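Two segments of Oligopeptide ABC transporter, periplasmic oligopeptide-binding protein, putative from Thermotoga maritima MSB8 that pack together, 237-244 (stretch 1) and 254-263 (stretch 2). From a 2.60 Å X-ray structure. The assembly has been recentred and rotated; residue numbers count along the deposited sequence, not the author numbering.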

# COMPACT_ATOMS: atom_id res chain seq x y z
N PRO A 237 -11.19 -4.12 24.39
CA PRO A 237 -10.13 -5.13 24.35
C PRO A 237 -9.51 -5.20 22.98
O PRO A 237 -10.20 -5.03 21.98
CB PRO A 237 -10.88 -6.43 24.64
CG PRO A 237 -12.07 -6.01 25.43
CD PRO A 237 -12.48 -4.70 24.82
N THR A 238 -8.21 -5.45 22.94
CA THR A 238 -7.47 -5.41 21.69
C THR A 238 -6.43 -6.54 21.59
O THR A 238 -6.01 -7.11 22.60
CB THR A 238 -6.78 -4.04 21.50
OG1 THR A 238 -6.09 -3.99 20.25
CG2 THR A 238 -5.79 -3.78 22.61
N LEU A 239 -6.06 -6.85 20.34
CA LEU A 239 -4.96 -7.77 20.04
C LEU A 239 -3.68 -7.03 19.67
O LEU A 239 -2.65 -7.64 19.39
CB LEU A 239 -5.37 -8.72 18.90
CG LEU A 239 -6.52 -9.67 19.26
CD1 LEU A 239 -7.11 -10.35 18.04
CD2 LEU A 239 -6.07 -10.73 20.26
N SER A 240 -3.73 -5.70 19.67
CA SER A 240 -2.58 -4.88 19.27
C SER A 240 -1.46 -4.89 20.32
O SER A 240 -1.71 -5.13 21.50
CB SER A 240 -3.03 -3.45 19.01
OG SER A 240 -3.85 -3.38 17.87
N PRO A 241 -0.23 -4.61 19.89
CA PRO A 241 0.90 -4.50 20.83
C PRO A 241 0.77 -3.33 21.83
O PRO A 241 1.38 -3.36 22.90
CB PRO A 241 2.09 -4.30 19.91
CG PRO A 241 1.52 -3.72 18.66
CD PRO A 241 0.20 -4.42 18.50
N TRP A 242 0.03 -2.28 21.47
CA TRP A 242 -0.29 -1.25 22.44
C TRP A 242 -1.77 -0.90 22.37
O TRP A 242 -2.43 -1.18 21.37
CB TRP A 242 0.54 0.02 22.21
CG TRP A 242 2.02 -0.15 22.18
CD1 TRP A 242 2.85 -0.13 23.24
CD2 TRP A 242 2.84 -0.32 21.03
NE1 TRP A 242 4.15 -0.30 22.83
CE2 TRP A 242 4.17 -0.40 21.47
CE3 TRP A 242 2.58 -0.40 19.65
CZ2 TRP A 242 5.24 -0.57 20.60
CZ3 TRP A 242 3.65 -0.56 18.78
CH2 TRP A 242 4.96 -0.64 19.26
N LYS A 243 -2.26 -0.31 23.46
CA LYS A 243 -3.67 0.07 23.63
C LYS A 243 -3.75 1.50 24.18
O LYS A 243 -2.89 1.91 24.96
CB LYS A 243 -4.36 -0.88 24.62
CG LYS A 243 -3.79 -0.80 26.03
CD LYS A 243 -4.40 -1.75 27.04
CE LYS A 243 -3.66 -1.62 28.37
NZ LYS A 243 -4.08 -2.61 29.40
N PRO A 244 -4.78 2.27 23.79
CA PRO A 244 -4.90 3.63 24.32
C PRO A 244 -5.28 3.69 25.80
O PRO A 244 -6.20 3.02 26.21
CB PRO A 244 -6.01 4.25 23.47
CG PRO A 244 -6.78 3.09 22.93
CD PRO A 244 -5.76 2.01 22.72
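Stretch 2 254-263: ILERNPYFWA

Stretch 2 runs back along stretch 1 as an antiparallel partner, extended at first and then folded into a turn. The part of its strand within the stretch, Ile254 to Arg257, pairs with the short strand Trp242 to Pro244; the two axes approach to 4.1 Å, with 139° between their N-to-C directions, so the pairing is well twisted from strict antiparallel. The register sets Trp242 against Arg257, Lys243 against Glu256 and Pro244 against Leu255. Lys243 and Glu256 form the hydrogen-bonded pair, CA to CA 5.3 Å: Lys243 N donates to Glu256 O at 2.8 Å, and Glu256 N donates to Lys243 O at 2.7 Å. The flanking non-hydrogen-bonded pairs draw closer, with 4.3 Å both from Trp242 CA to Arg257 CA and from Pro244 CA to Leu255 CA. Pro244 has no amide hydrogen to give, and a non-hydrogen-bonded position asks for none from it.

Just past the paired strands, Asn258 N donates to Pro241 O at 2.9 Å, nearly straight at 172°. The strand ends at Arg257, and a type I turn from Asn258 to Phe261 follows, closed by Phe261 N to Asn258 O at 3.0 Å. Asn258 joins turn and contact: its CB points toward stretch 1, its OD1 accepts from Tyr260 N at 2.8 Å, and its ND2 donates to Ser240 O at 3.0 Å. One amide side chain thus braces the turn and holds the neighbouring loop.

At the end of the turn and just beyond it, the aromatic side chains of Phe261 and Trp262 make the contact. Phe261 lays a ring face against Pro241, whose CB stands 3.9 Å from the centroid of the Phe261 ring and only 11° off its normal, a CH-pi contact. Leu239 O lies at the edge of that ring, 3.4 Å from Phe261 CE1, and also accepts a hydrogen bond from Trp262 NE1 at 3.0 Å. The indole thereby ties down a carbonyl of the loop ahead of the strand.

Within the strands, Pro244 and Leu255 share one face of the sheet, with Pro244 CD 4.0 Å from Leu255 CD2. Trp242 CB also packs against Leu255 CB at 3.6 Å, while the indole edge meets the backbone, Trp242 CD1 lying 3.6 Å from Arg257 N. Lys243 and Glu256 occupy the other face. Their opposite charges lie near each other, beyond a salt bridge, Lys243 NZ being 4.1 Å from Glu256 OE2, and the extended lysine carries NZ on to within 4.0 Å of Pro259 CD.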

# COMPACT_ATOMS: atom_id res chain seq x y z
N ILE A 254 -1.74 8.64 24.71
CA ILE A 254 -0.80 7.62 25.17
C ILE A 254 -1.29 6.20 24.93
O ILE A 254 -2.42 5.85 25.30
CB ILE A 254 -0.45 7.79 26.66
CG1 ILE A 254 0.13 9.20 26.90
CG2 ILE A 254 0.54 6.71 27.09
CD1 ILE A 254 0.46 9.52 28.34
N LEU A 255 -0.43 5.39 24.31
CA LEU A 255 -0.65 3.95 24.18
C LEU A 255 0.25 3.21 25.15
O LEU A 255 1.41 3.53 25.30
CB LEU A 255 -0.38 3.47 22.76
CG LEU A 255 -1.01 4.26 21.63
CD1 LEU A 255 -0.34 3.90 20.32
CD2 LEU A 255 -2.51 4.02 21.53
N GLU A 256 -0.32 2.21 25.82
CA GLU A 256 0.42 1.39 26.76
C GLU A 256 0.52 -0.03 26.20
O GLU A 256 -0.35 -0.50 25.46
CB GLU A 256 -0.30 1.38 28.12
CG GLU A 256 0.44 0.64 29.22
CD GLU A 256 -0.30 0.70 30.55
OE1 GLU A 256 0.30 1.19 31.54
OE2 GLU A 256 -1.46 0.26 30.62
N ARG A 257 1.60 -0.71 26.56
CA ARG A 257 1.81 -2.07 26.11
C ARG A 257 0.64 -2.96 26.49
O ARG A 257 0.10 -2.85 27.59
CB ARG A 257 3.10 -2.63 26.69
CG ARG A 257 3.15 -2.75 28.20
CD ARG A 257 4.54 -3.17 28.63
NE ARG A 257 4.99 -4.22 27.74
CZ ARG A 257 6.11 -4.25 27.04
NH1 ARG A 257 7.04 -3.30 27.13
NH2 ARG A 257 6.33 -5.28 26.25
N ASN A 258 0.25 -3.82 25.56
CA ASN A 258 -0.74 -4.85 25.80
C ASN A 258 -0.09 -6.02 26.52
O ASN A 258 0.71 -6.75 25.91
CB ASN A 258 -1.33 -5.33 24.48
CG ASN A 258 -2.24 -6.52 24.65
OD1 ASN A 258 -2.48 -6.98 25.76
ND2 ASN A 258 -2.77 -7.03 23.53
N PRO A 259 -0.42 -6.22 27.80
CA PRO A 259 0.29 -7.23 28.59
C PRO A 259 -0.00 -8.66 28.15
O PRO A 259 0.70 -9.57 28.57
CB PRO A 259 -0.21 -6.98 30.01
CG PRO A 259 -1.58 -6.43 29.83
CD PRO A 259 -1.54 -5.63 28.56
N TYR A 260 -1.01 -8.85 27.30
CA TYR A 260 -1.35 -10.16 26.73
C TYR A 260 -0.91 -10.31 25.28
O TYR A 260 -1.39 -11.20 24.57
CB TYR A 260 -2.87 -10.38 26.83
CG TYR A 260 -3.31 -10.57 28.25
CD1 TYR A 260 -3.20 -11.82 28.86
CD2 TYR A 260 -3.80 -9.51 29.01
CE1 TYR A 260 -3.58 -12.02 30.17
CE2 TYR A 260 -4.18 -9.69 30.33
CZ TYR A 260 -4.06 -10.96 30.91
OH TYR A 260 -4.43 -11.20 32.22
N PHE A 261 0.02 -9.47 24.83
CA PHE A 261 0.49 -9.57 23.45
C PHE A 261 1.14 -10.93 23.21
O PHE A 261 1.84 -11.46 24.09
CB PHE A 261 1.44 -8.44 23.06
CG PHE A 261 1.63 -8.29 21.58
CD1 PHE A 261 0.54 -8.04 20.76
CD2 PHE A 261 2.87 -8.45 21.00
CE1 PHE A 261 0.69 -7.94 19.39
CE2 PHE A 261 3.03 -8.34 19.63
CZ PHE A 261 1.94 -8.08 18.82
N TRP A 262 0.94 -11.45 22.00
CA TRP A 262 1.04 -12.88 21.71
C TRP A 262 2.23 -13.23 20.84
O TRP A 262 2.29 -14.33 20.31
CB TRP A 262 -0.24 -13.35 21.00
CG TRP A 262 -0.76 -12.30 20.09
CD1 TRP A 262 -1.67 -11.33 20.40
CD2 TRP A 262 -0.36 -12.06 18.75
NE1 TRP A 262 -1.87 -10.51 19.32
CE2 TRP A 262 -1.07 -10.93 18.29
CE3 TRP A 262 0.54 -12.68 17.88
CZ2 TRP A 262 -0.92 -10.42 17.01
CZ3 TRP A 262 0.69 -12.17 16.60
CH2 TRP A 262 -0.04 -11.05 16.18
N ALA A 263 3.17 -12.30 20.69
CA ALA A 263 4.38 -12.57 19.93
C ALA A 263 5.58 -12.35 20.82
O ALA A 263 5.54 -11.54 21.73
CB ALA A 263 4.47 -11.68 18.71